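Local structure of nitroreductase family protein (Sphingopyxis sp., 7DP1) at the interface of chains A and B. The protein catalyses the FMN- and NADPH-dependent reduction of nitro groups, acting on dinitroaniline herbicides that it helps to break down. Numbering follows the deposited sequence. Chains: chain A/B, Nitroreductase family protein.

Contact 1: the interface of chains A and B. Residues chain A 18, 155, 158-159, 162, 219; chain B 43-45, 156.
A:Arg18 lays one guanidinium face against the ring of B:Pro45, CB standing 3.3 Å above its plane, and its NH2 gives a nearly straight bond of 3.0 Å to the main-chain O of B:Arg43. That oxygen lies in the guanidinium plane and is met almost along the C=O axis. The chain of A:Arg18 starts with CG anti to the backbone N (chi1 -177°) and bends at its second and third torsions, which turns the guanidinium face onto the proline, the side chains crossing at about a right angle. A:Arg219 reaches the next carbonyl: NH2 lies 3.2 Å from B:Ala44 O, above the carbonyl plane, so this bond is less well directed. Its guanidinium runs within 19° of parallel to that of B:Arg43, where like charges probably repel and the carbonyls may help to offset them. Further along, B:Pro45 CD touches A:Gln159 OE1 at 3.4 Å and its CG meets A:Met162 CE. B:Met156, extended beyond CG, passes A:Gly155 and ends with CE against A:Leu158 CD2 at 3.7 Å. A:Arg18, A:Arg219 and, from the other chain, B:Pro45 and B:Met156 are FMN-pocket residues, so this patch probably helps to shape a flavin site built at the dimer interface.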
loop_
_atom_site.group_PDB
_atom_site.type_symbol
_atom_site.label_atom_id
_atom_site.label_comp_id
_atom_site.label_asym_id
_atom_site.label_seq_id
_atom_site.Cartn_x
_atom_site.Cartn_y
_atom_site.Cartn_z
ATOM N N ARG A 18 7.340 -8.316 -10.962
ATOM C CA ARG A 18 6.006 -7.717 -11.058
ATOM C C ARG A 18 6.043 -6.441 -11.894
ATOM O O ARG A 18 6.832 -5.543 -11.632
ATOM C CB ARG A 18 5.416 -7.409 -9.673
ATOM C CG ARG A 18 3.970 -6.837 -9.760
ATOM C CD ARG A 18 3.692 -5.667 -8.807
ATOM N NE ARG A 18 4.650 -4.577 -8.994
ATOM C CZ ARG A 18 4.568 -3.643 -9.934
ATOM N NH1 ARG A 18 3.565 -3.667 -10.805
ATOM N NH2 ARG A 18 5.515 -2.698 -10.019
ATOM N N GLY A 155 -3.361 -0.235 -0.009
ATOM C CA GLY A 155 -2.169 -0.404 -0.844
ATOM C C GLY A 155 -1.355 -1.591 -0.367
ATOM O O GLY A 155 -0.863 -2.404 -1.152
ATOM N N LEU A 158 -3.218 -4.579 -1.585
ATOM C CA LEU A 158 -3.135 -4.675 -3.034
ATOM C C LEU A 158 -1.773 -5.154 -3.505
ATOM O O LEU A 158 -1.679 -6.013 -4.380
ATOM C CB LEU A 158 -3.448 -3.313 -3.683
ATOM C CG LEU A 158 -3.636 -3.448 -5.193
ATOM C CD1 LEU A 158 -4.865 -4.322 -5.497
ATOM C CD2 LEU A 158 -3.755 -2.090 -5.852
ATOM N N GLN A 159 -0.697 -4.566 -2.964
ATOM C CA GLN A 159 0.639 -5.038 -3.325
ATOM C C GLN A 159 0.848 -6.499 -2.905
ATOM O O GLN A 159 1.550 -7.252 -3.569
ATOM C CB GLN A 159 1.725 -4.149 -2.693
ATOM C CG GLN A 159 3.162 -4.645 -2.887
ATOM C CD GLN A 159 3.664 -4.482 -4.318
ATOM O OE1 GLN A 159 2.876 -4.430 -5.289
ATOM N NE2 GLN A 159 4.979 -4.406 -4.465
ATOM N N MET A 162 -0.742 -8.450 -5.791
ATOM C CA MET A 162 0.017 -8.361 -7.027
ATOM C C MET A 162 1.284 -9.229 -6.976
ATOM O O MET A 162 1.656 -9.871 -7.952
ATOM C CB MET A 162 0.369 -6.898 -7.292
ATOM C CG MET A 162 -0.863 -6.064 -7.660
ATOM S SD MET A 162 -0.361 -4.420 -8.168
ATOM C CE MET A 162 -0.145 -3.654 -6.573
ATOM N N ARG A 219 12.756 3.778 -12.447
ATOM C CA ARG A 219 12.472 4.257 -11.101
ATOM C C ARG A 219 13.511 5.306 -10.776
ATOM O O ARG A 219 14.600 5.286 -11.341
ATOM C CB ARG A 219 12.523 3.130 -10.072
ATOM C CG ARG A 219 11.383 2.100 -10.139
ATOM C CD ARG A 219 10.038 2.727 -9.753
ATOM N NE ARG A 219 9.010 1.701 -9.610
ATOM C CZ ARG A 219 8.415 1.096 -10.630
ATOM N NH1 ARG A 219 8.744 1.407 -11.879
ATOM N NH2 ARG A 219 7.504 0.169 -10.397
ATOM N N ARG B 43 10.796 -0.922 -6.531
ATOM C CA ARG B 43 10.075 -1.527 -7.651
ATOM C C ARG B 43 8.581 -1.656 -7.372
ATOM O O ARG B 43 7.838 -2.195 -8.191
ATOM C CB ARG B 43 10.670 -2.888 -8.017
ATOM C CG ARG B 43 12.154 -2.854 -8.410
ATOM C CD ARG B 43 12.436 -1.865 -9.541
ATOM N NE ARG B 43 11.639 -2.126 -10.743
ATOM C CZ ARG B 43 11.759 -1.450 -11.878
ATOM N NH1 ARG B 43 12.633 -0.447 -11.970
ATOM N NH2 ARG B 43 10.988 -1.751 -12.913
ATOM N N ALA B 44 8.137 -1.172 -6.216
ATOM C CA ALA B 44 6.703 -1.103 -5.931
ATOM C C ALA B 44 6.004 -0.226 -6.975
ATOM O O ALA B 44 6.556 0.773 -7.422
ATOM C CB ALA B 44 6.462 -0.541 -4.506
ATOM N N PRO B 45 4.768 -0.571 -7.346
ATOM C CA PRO B 45 4.106 0.277 -8.336
ATOM C C PRO B 45 3.542 1.544 -7.707
ATOM O O PRO B 45 3.486 1.654 -6.490
ATOM C CB PRO B 45 2.971 -0.612 -8.840
ATOM C CG PRO B 45 2.558 -1.387 -7.576
ATOM C CD PRO B 45 3.868 -1.604 -6.800
ATOM N N MET B 156 1.827 0.474 -0.623
ATOM C CA MET B 156 2.439 -0.531 -1.493
ATOM C C MET B 156 3.950 -0.638 -1.262
ATOM O O MET B 156 4.503 -1.732 -1.128
ATOM C CB MET B 156 2.148 -0.184 -2.959
ATOM C CG MET B 156 0.669 -0.337 -3.290
ATOM S SD MET B 156 0.264 0.267 -4.943
ATOM C CE MET B 156 -1.483 0.603 -4.740
HETATM O O HOH W 1 7.107 -4.464 -7.673
#

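Contact 2: the interface of chains A and B. Residues chain A 38, 42, 53-55, 157; chain B 220, 222, 225-226.
The end of helix 31-41, the loop at A:Gln42 and the start of strand 54-59 in chain A receive the C-terminal segment of chain B, from B:Val220 through the 3-10 turn 222-224 into strand 226-229. A:Ala55 N donates to B:Val225 O at 2.9 Å, the main-chain bond of a parallel bridge between A:Ala55 and B:Ile226. B:Val225 then points its two methyls at the amide of A:Gln42, tip to tip: CG1 lies 3.6 Å from OE1, while CG2 touches both OE1 and NE2. CG1 also meets A:Trp53 CD1 at 3.8 Å. A:Trp53 NE1 holds the amide by a bond of 2.8 Å to A:Gln42 OE1; the oxygen lies in the indole plane, while NE1 stands well above the amide carbonyl plane. The indole takes the crowded position between backbone N and carbonyl carbon (chi1 50°), and one face packs on A:Trp157. B:Ile226 crosses A:Phe38 at about a right angle, CD1 sitting 3.9 Å above the ring toward its rim and also touching A:Ala55 CB. B:Leu222 CD1 meets A:Phe38 CB at 3.7 Å. The partner's C-terminal strand thus extends the chain A sheet at strand 54-59, with helix 31-41 and A:Trp157 of helix 148-167 alongside.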
loop_
_atom_site.group_PDB
_atom_site.type_symbol
_atom_site.label_atom_id
_atom_site.label_comp_id
_atom_site.label_asym_id
_atom_site.label_seq_id
_atom_site.Cartn_x
_atom_site.Cartn_y
_atom_site.Cartn_z
ATOM N N PHE A 38 -6.017 -14.766 -2.220
ATOM C CA PHE A 38 -6.663 -13.846 -1.301
ATOM C C PHE A 38 -6.561 -14.214 0.206
ATOM O O PHE A 38 -6.446 -13.305 1.025
ATOM C CB PHE A 38 -8.129 -13.700 -1.717
ATOM C CG PHE A 38 -8.326 -13.001 -3.054
ATOM C CD1 PHE A 38 -7.438 -12.026 -3.506
ATOM C CD2 PHE A 38 -9.412 -13.326 -3.852
ATOM C CE1 PHE A 38 -7.658 -11.380 -4.733
ATOM C CE2 PHE A 38 -9.643 -12.691 -5.069
ATOM C CZ PHE A 38 -8.777 -11.722 -5.517
ATOM N N GLN A 42 -4.619 -11.601 2.860
ATOM C CA GLN A 42 -5.306 -11.060 4.023
ATOM C C GLN A 42 -4.315 -10.917 5.187
ATOM O O GLN A 42 -4.589 -10.203 6.145
ATOM C CB GLN A 42 -6.489 -11.948 4.423
ATOM C CG GLN A 42 -7.518 -11.276 5.362
ATOM C CD GLN A 42 -8.276 -10.110 4.694
ATOM O OE1 GLN A 42 -8.351 -10.016 3.453
ATOM N NE2 GLN A 42 -8.843 -9.216 5.522
ATOM N N TRP A 53 -9.825 -3.090 3.462
ATOM C CA TRP A 53 -10.038 -3.430 2.063
ATOM C C TRP A 53 -11.248 -4.334 1.791
ATOM O O TRP A 53 -11.516 -5.288 2.521
ATOM C CB TRP A 53 -8.783 -4.088 1.472
ATOM C CG TRP A 53 -8.212 -5.210 2.258
ATOM C CD1 TRP A 53 -8.540 -6.535 2.167
ATOM C CD2 TRP A 53 -7.188 -5.118 3.260
ATOM N NE1 TRP A 53 -7.790 -7.267 3.053
ATOM C CE2 TRP A 53 -6.955 -6.421 3.738
ATOM C CE3 TRP A 53 -6.443 -4.051 3.798
ATOM C CZ2 TRP A 53 -6.015 -6.696 4.742
ATOM C CZ3 TRP A 53 -5.493 -4.327 4.783
ATOM C CH2 TRP A 53 -5.293 -5.639 5.247
ATOM N N GLN A 54 -11.955 -4.034 0.714
ATOM C CA GLN A 54 -13.058 -4.890 0.245
ATOM C C GLN A 54 -12.937 -5.027 -1.257
ATOM O O GLN A 54 -12.594 -4.067 -1.937
ATOM C CB GLN A 54 -14.423 -4.306 0.616
ATOM C CG GLN A 54 -14.784 -4.448 2.080
ATOM C CD GLN A 54 -16.081 -3.741 2.428
ATOM O OE1 GLN A 54 -16.079 -2.630 2.960
ATOM N NE2 GLN A 54 -17.196 -4.371 2.104
ATOM N N ALA A 55 -13.234 -6.199 -1.792
ATOM C CA ALA A 55 -13.044 -6.371 -3.221
ATOM C C ALA A 55 -14.198 -7.082 -3.871
ATOM O O ALA A 55 -14.722 -8.054 -3.342
ATOM C CB ALA A 55 -11.754 -7.125 -3.502
ATOM N N TRP A 157 -2.423 -4.204 1.151
ATOM C CA TRP A 157 -3.138 -5.410 0.676
ATOM C C TRP A 157 -2.973 -5.630 -0.816
ATOM O O TRP A 157 -2.633 -6.724 -1.268
ATOM C CB TRP A 157 -4.616 -5.323 1.001
ATOM C CG TRP A 157 -5.410 -6.501 0.519
ATOM C CD1 TRP A 157 -5.516 -7.709 1.137
ATOM C CD2 TRP A 157 -6.239 -6.581 -0.665
ATOM N NE1 TRP A 157 -6.362 -8.537 0.428
ATOM C CE2 TRP A 157 -6.814 -7.877 -0.684
ATOM C CE3 TRP A 157 -6.536 -5.697 -1.706
ATOM C CZ2 TRP A 157 -7.688 -8.318 -1.713
ATOM C CZ3 TRP A 157 -7.398 -6.135 -2.733
ATOM C CH2 TRP A 157 -7.958 -7.439 -2.724
ATOM N N VAL B 220 -9.905 -11.563 9.495
ATOM C CA VAL B 220 -11.255 -12.001 9.166
ATOM C C VAL B 220 -11.245 -12.992 8.005
ATOM O O VAL B 220 -10.253 -13.113 7.281
ATOM C CB VAL B 220 -12.188 -10.823 8.809
ATOM C CG1 VAL B 220 -12.267 -9.835 9.971
ATOM C CG2 VAL B 220 -11.734 -10.136 7.534
ATOM N N LEU B 222 -12.618 -14.649 4.360
ATOM C CA LEU B 222 -12.769 -14.056 3.033
ATOM C C LEU B 222 -14.231 -13.702 2.710
ATOM O O LEU B 222 -14.507 -12.858 1.840
ATOM C CB LEU B 222 -12.221 -15.005 1.978
ATOM C CG LEU B 222 -10.704 -14.980 1.825
ATOM C CD1 LEU B 222 -10.299 -15.669 0.521
ATOM C CD2 LEU B 222 -10.111 -13.577 1.968
ATOM N N VAL B 225 -14.690 -10.260 2.887
ATOM C CA VAL B 225 -13.766 -9.466 2.111
ATOM C C VAL B 225 -14.000 -9.476 0.606
ATOM O O VAL B 225 -13.953 -8.418 -0.053
ATOM C CB VAL B 225 -12.339 -9.917 2.388
ATOM C CG1 VAL B 225 -11.387 -9.025 1.690
ATOM C CG2 VAL B 225 -12.061 -9.923 3.894
ATOM N N ILE B 226 -14.227 -10.670 0.063
ATOM C CA ILE B 226 -14.307 -10.844 -1.375
ATOM C C ILE B 226 -15.708 -11.228 -1.841
ATOM O O ILE B 226 -16.341 -12.135 -1.303
ATOM C CB ILE B 226 -13.322 -11.912 -1.884
ATOM C CG1 ILE B 226 -11.927 -11.709 -1.269
ATOM C CG2 ILE B 226 -13.259 -11.866 -3.408
ATOM C CD1 ILE B 226 -11.181 -10.478 -1.759
#

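Contact 3: the interface of chains A and B. Residues chain A 42, 49-52, 54, 146; chain B 96, 99, 220.
B:Arg99 runs out from helix 94-108, which docks on chain A in this part of the dimer interface, to the end of 3-10 helix 47-49 and the loop that follows, A:Asn49 to A:Gln51. Its CB lies 3.5 Å from A:Asn49 O; the chain then continues extended through CG (chi2 179°), and CD passes close to A:Leu50 O. At the tip NH1 donates to that same A:Leu50 O at 2.9 Å, with the oxygen near the guanidinium plane. A:Gln51 O is almost as near to NH1, but the N-H points elsewhere and no hydrogen bond forms. B:Trp96 CE3 and B:Val220 CG1 of its own chain sandwich the guanidinium, one on each face, which should fix its rotation. One turn earlier on the helix, the B:Trp96 indole takes the methyl of A:Met146 over its six-membered ring, CE 3.4 Å from the centroid, the two side chains meeting tip to tip. A:Leu50 CD2 touches the B:Trp96 carbonyl oxygen, and A:Pro52 CA rests by CZ3. A:Gln51 lies alongside B:Val220, running the opposite way. Its amide is pinned at both ends: NE2 donates to A:Asn49 O at 3.1 Å, while OE1 accepts from A:Gln42 NE2 as well as across the interface. B:Val220 N approaches that OE1 in the carbonyl plane, on a lone pair, at 2.9 Å.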
loop_
_atom_site.group_PDB
_atom_site.type_symbol
_atom_site.label_atom_id
_atom_site.label_comp_id
_atom_site.label_asym_id
_atom_site.label_seq_id
_atom_site.Cartn_x
_atom_site.Cartn_y
_atom_site.Cartn_z
ATOM N N GLN A 42 -4.619 -11.601 2.860
ATOM C CA GLN A 42 -5.306 -11.060 4.023
ATOM C C GLN A 42 -4.315 -10.917 5.187
ATOM O O GLN A 42 -4.589 -10.203 6.145
ATOM C CB GLN A 42 -6.489 -11.948 4.423
ATOM C CG GLN A 42 -7.518 -11.276 5.362
ATOM C CD GLN A 42 -8.276 -10.110 4.694
ATOM O OE1 GLN A 42 -8.351 -10.016 3.453
ATOM N NE2 GLN A 42 -8.843 -9.216 5.522
ATOM N N ASN A 49 -5.360 -3.370 12.896
ATOM C CA ASN A 49 -5.850 -4.586 12.254
ATOM C C ASN A 49 -7.254 -4.375 11.684
ATOM O O ASN A 49 -8.032 -5.319 11.581
ATOM C CB ASN A 49 -5.858 -5.771 13.235
ATOM C CG ASN A 49 -5.890 -7.131 12.526
ATOM O OD1 ASN A 49 -5.256 -7.324 11.481
ATOM N ND2 ASN A 49 -6.653 -8.074 13.088
ATOM N N LEU A 50 -7.571 -3.146 11.285
ATOM C CA LEU A 50 -8.898 -2.885 10.711
ATOM C C LEU A 50 -9.170 -3.666 9.428
ATOM O O LEU A 50 -10.321 -3.974 9.153
ATOM C CB LEU A 50 -9.111 -1.403 10.445
ATOM C CG LEU A 50 -9.407 -0.513 11.651
ATOM C CD1 LEU A 50 -9.819 0.867 11.161
ATOM C CD2 LEU A 50 -10.481 -1.109 12.544
ATOM N N GLN A 51 -8.136 -3.979 8.642
ATOM C CA GLN A 51 -8.340 -4.675 7.371
ATOM C C GLN A 51 -9.429 -3.990 6.514
ATOM O O GLN A 51 -10.431 -4.607 6.172
ATOM C CB GLN A 51 -8.739 -6.144 7.612
ATOM C CG GLN A 51 -7.693 -6.954 8.394
ATOM C CD GLN A 51 -8.291 -8.182 9.049
ATOM O OE1 GLN A 51 -8.498 -9.220 8.403
ATOM N NE2 GLN A 51 -8.629 -8.055 10.324
ATOM N N PRO A 52 -9.232 -2.714 6.180
ATOM C CA PRO A 52 -10.334 -1.936 5.586
ATOM C C PRO A 52 -10.651 -2.274 4.120
ATOM O O PRO A 52 -11.664 -1.786 3.614
ATOM C CB PRO A 52 -9.845 -0.488 5.733
ATOM C CG PRO A 52 -8.315 -0.614 5.645
ATOM C CD PRO A 52 -7.986 -1.933 6.314
ATOM N N GLN A 54 -11.955 -4.034 0.714
ATOM C CA GLN A 54 -13.058 -4.890 0.245
ATOM C C GLN A 54 -12.937 -5.027 -1.257
ATOM O O GLN A 54 -12.594 -4.067 -1.937
ATOM C CB GLN A 54 -14.423 -4.306 0.616
ATOM C CG GLN A 54 -14.784 -4.448 2.080
ATOM C CD GLN A 54 -16.081 -3.741 2.428
ATOM O OE1 GLN A 54 -16.079 -2.630 2.960
ATOM N NE2 GLN A 54 -17.196 -4.371 2.104
ATOM N N MET A 146 -13.474 5.594 5.788
ATOM C CA MET A 146 -12.028 5.357 5.825
ATOM C C MET A 146 -11.214 6.611 5.453
ATOM O O MET A 146 -11.608 7.392 4.600
ATOM C CB MET A 146 -11.683 4.205 4.891
ATOM C CG MET A 146 -12.309 2.869 5.297
ATOM S SD MET A 146 -12.076 2.443 7.033
ATOM C CE MET A 146 -13.118 0.988 7.179
ATOM N N TRP B 96 -16.380 -2.473 13.135
ATOM C CA TRP B 96 -15.001 -2.360 12.653
ATOM C C TRP B 96 -14.006 -2.497 13.806
ATOM O O TRP B 96 -12.979 -3.164 13.695
ATOM C CB TRP B 96 -14.755 -1.040 11.918
ATOM C CG TRP B 96 -15.383 -0.948 10.577
ATOM C CD1 TRP B 96 -16.553 -0.323 10.246
ATOM C CD2 TRP B 96 -14.863 -1.504 9.366
ATOM N NE1 TRP B 96 -16.790 -0.456 8.894
ATOM C CE2 TRP B 96 -15.763 -1.174 8.333
ATOM C CE3 TRP B 96 -13.708 -2.237 9.051
ATOM C CZ2 TRP B 96 -15.555 -1.567 7.011
ATOM C CZ3 TRP B 96 -13.506 -2.623 7.744
ATOM C CH2 TRP B 96 -14.422 -2.287 6.739
ATOM N N ARG B 99 -12.419 -5.665 15.391
ATOM C CA ARG B 99 -11.193 -6.157 14.778
ATOM C C ARG B 99 -9.974 -5.722 15.576
ATOM O O ARG B 99 -9.080 -6.527 15.843
ATOM C CB ARG B 99 -11.093 -5.679 13.336
ATOM C CG ARG B 99 -12.195 -6.283 12.480
ATOM C CD ARG B 99 -12.148 -5.812 11.054
ATOM N NE ARG B 99 -13.228 -6.414 10.276
ATOM C CZ ARG B 99 -13.270 -6.407 8.949
ATOM N NH1 ARG B 99 -12.288 -5.838 8.253
ATOM N NH2 ARG B 99 -14.272 -6.988 8.317
ATOM N N VAL B 220 -9.905 -11.563 9.495
ATOM C CA VAL B 220 -11.255 -12.001 9.166
ATOM C C VAL B 220 -11.245 -12.992 8.005
ATOM O O VAL B 220 -10.253 -13.113 7.281
ATOM C CB VAL B 220 -12.188 -10.823 8.809
ATOM C CG1 VAL B 220 -12.267 -9.835 9.971
ATOM C CG2 VAL B 220 -11.734 -10.136 7.534
#

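Contact 4: the interface of chains A and B. Residues chain A 44-45, 155-156, 159-160, 163; chain B 15, 155-156, 159, 163.
Helix 148-167 of chain A packs against its two-fold counterpart in chain B, the two running broadly the same way, splayed by roughly 30° and nearest at A:Gly155 and B:Gly155, where each glycine carbonyl lies against the partner's methionine, as suits the two-fold dimer of the nitroreductase family. A:Met156 CG sits 3.3 Å from B:Gly155 O, the twin of the B:Met156 contact. One turn on, B:Gln159 reaches over chain A. Its CB rests against A:Met156 CA at 3.8 Å; with CG anti to the backbone N (chi1 169°) and a bend at the second torsion, the amide swings toward A:Ser160. B:Gln159 NE2 donates to A:Ser160 OG at 2.9 Å, the oxygen tilted 18° from the amide plane. That hydroxyl in turn donates to A:Met156 O, a bond of 2.9 Å within its own helix, which leaves it turned to accept from the glutamine. The other end of the amide, B:Gln159 OE1, lies 3.4 Å from A:Pro45 CD, where the two side chains pass at a slant. B:Leu15, from helix 11-17, sets CD2 3.5 Å from A:Ser160 OG and against the serine CB. Farther along, A:Leu163 and B:Leu163 point tip to tip, their CD1 methyls 4.2 Å apart.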
loop_
_atom_site.group_PDB
_atom_site.type_symbol
_atom_site.label_atom_id
_atom_site.label_comp_id
_atom_site.label_asym_id
_atom_site.label_seq_id
_atom_site.Cartn_x
_atom_site.Cartn_y
_atom_site.Cartn_z
ATOM N N ALA A 44 -1.841 -9.238 5.119
ATOM C CA ALA A 44 -1.317 -7.880 5.077
ATOM C C ALA A 44 -1.646 -7.169 6.378
ATOM O O ALA A 44 -2.687 -7.440 7.004
ATOM C CB ALA A 44 -1.893 -7.091 3.872
ATOM N N PRO A 45 -0.738 -6.283 6.821
ATOM C CA PRO A 45 -1.036 -5.539 8.047
ATOM C C PRO A 45 -1.962 -4.382 7.763
ATOM O O PRO A 45 -2.168 -3.991 6.606
ATOM C CB PRO A 45 0.345 -5.039 8.499
ATOM C CG PRO A 45 1.036 -4.773 7.198
ATOM C CD PRO A 45 0.534 -5.852 6.217
ATOM N N GLY A 155 -3.361 -0.235 -0.009
ATOM C CA GLY A 155 -2.169 -0.404 -0.844
ATOM C C GLY A 155 -1.355 -1.591 -0.367
ATOM O O GLY A 155 -0.863 -2.404 -1.152
ATOM N N MET A 156 -1.245 -1.714 0.943
ATOM C CA MET A 156 -0.488 -2.822 1.526
ATOM C C MET A 156 -1.102 -4.123 1.068
ATOM O O MET A 156 -0.396 -5.039 0.639
ATOM C CB MET A 156 -0.475 -2.718 3.049
ATOM C CG MET A 156 0.356 -1.530 3.566
ATOM S SD MET A 156 0.134 -1.357 5.345
ATOM C CE MET A 156 0.546 0.399 5.490
ATOM N N GLN A 159 -0.697 -4.566 -2.964
ATOM C CA GLN A 159 0.639 -5.038 -3.325
ATOM C C GLN A 159 0.848 -6.499 -2.905
ATOM O O GLN A 159 1.550 -7.252 -3.569
ATOM C CB GLN A 159 1.725 -4.149 -2.693
ATOM C CG GLN A 159 3.162 -4.645 -2.887
ATOM C CD GLN A 159 3.664 -4.482 -4.318
ATOM O OE1 GLN A 159 2.876 -4.430 -5.289
ATOM N NE2 GLN A 159 4.979 -4.406 -4.465
ATOM N N SER A 160 0.264 -6.905 -1.787
ATOM C CA SER A 160 0.327 -8.333 -1.442
ATOM C C SER A 160 -0.273 -9.181 -2.559
ATOM O O SER A 160 0.331 -10.182 -3.007
ATOM C CB SER A 160 -0.391 -8.598 -0.122
ATOM O OG SER A 160 0.249 -7.880 0.922
ATOM N N LEU A 163 1.954 -9.240 -5.827
ATOM C CA LEU A 163 3.126 -10.099 -5.680
ATOM C C LEU A 163 2.774 -11.579 -5.680
ATOM O O LEU A 163 3.485 -12.371 -6.286
ATOM C CB LEU A 163 3.872 -9.750 -4.398
ATOM C CG LEU A 163 4.523 -8.366 -4.466
ATOM C CD1 LEU A 163 5.180 -8.027 -3.150
ATOM C CD2 LEU A 163 5.536 -8.381 -5.597
ATOM N N LEU B 15 5.009 -13.307 3.407
ATOM C CA LEU B 15 3.712 -12.757 3.803
ATOM C C LEU B 15 3.219 -13.428 5.069
ATOM O O LEU B 15 2.776 -12.763 5.990
ATOM C CB LEU B 15 2.700 -12.933 2.690
ATOM C CG LEU B 15 2.508 -11.677 1.844
ATOM C CD1 LEU B 15 1.869 -12.045 0.529
ATOM C CD2 LEU B 15 1.671 -10.632 2.592
ATOM N N GLY B 155 1.506 2.840 0.888
ATOM C CA GLY B 155 1.246 1.526 1.472
ATOM C C GLY B 155 1.913 0.385 0.698
ATOM O O GLY B 155 2.487 -0.575 1.277
ATOM N N MET B 156 1.827 0.474 -0.623
ATOM C CA MET B 156 2.439 -0.531 -1.493
ATOM C C MET B 156 3.950 -0.638 -1.262
ATOM O O MET B 156 4.503 -1.732 -1.128
ATOM C CB MET B 156 2.148 -0.184 -2.959
ATOM C CG MET B 156 0.669 -0.337 -3.290
ATOM S SD MET B 156 0.264 0.267 -4.943
ATOM C CE MET B 156 -1.483 0.603 -4.740
ATOM N N GLN B 159 4.625 -2.030 2.516
ATOM C CA GLN B 159 4.478 -3.475 2.587
ATOM C C GLN B 159 5.593 -4.178 1.784
ATOM O O GLN B 159 6.076 -5.235 2.172
ATOM C CB GLN B 159 3.074 -3.887 2.087
ATOM C CG GLN B 159 2.887 -5.384 1.861
ATOM C CD GLN B 159 2.809 -6.192 3.167
ATOM O OE1 GLN B 159 3.312 -5.765 4.224
ATOM N NE2 GLN B 159 2.167 -7.365 3.097
ATOM N N LEU B 163 8.016 -6.896 3.734
ATOM C CA LEU B 163 8.248 -8.262 3.261
ATOM C C LEU B 163 9.706 -8.550 2.974
ATOM O O LEU B 163 10.193 -9.648 3.246
ATOM C CB LEU B 163 7.421 -8.537 2.006
ATOM C CG LEU B 163 5.911 -8.504 2.248
ATOM C CD1 LEU B 163 5.156 -8.776 0.933
ATOM C CD2 LEU B 163 5.500 -9.474 3.356
#

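Contacts 1 and 4 adjoin, their C-alpha centres about 8 Å apart, and share A:Gly155, A:Gln159 and B:Met156, so helix 148-167 serves both the pairing of helices and the flavin side. Contacts 2 and 3 are about 8 Å apart and share A:Gln42, A:Gln54 and B:Val220, where the partner's C-terminal segment arrives. Contact 1 lies about 17 Å from contact 2 and 20 Å from contact 3; contact 4 lies 13 Å from contact 2 and 14 Å from contact 3, between the same centres. Helix 148-167 also supplies A:Trp157 to contact 2. With each patch repeated by the two-fold axis, this fits a dimer whose FMN pockets draw on both subunits.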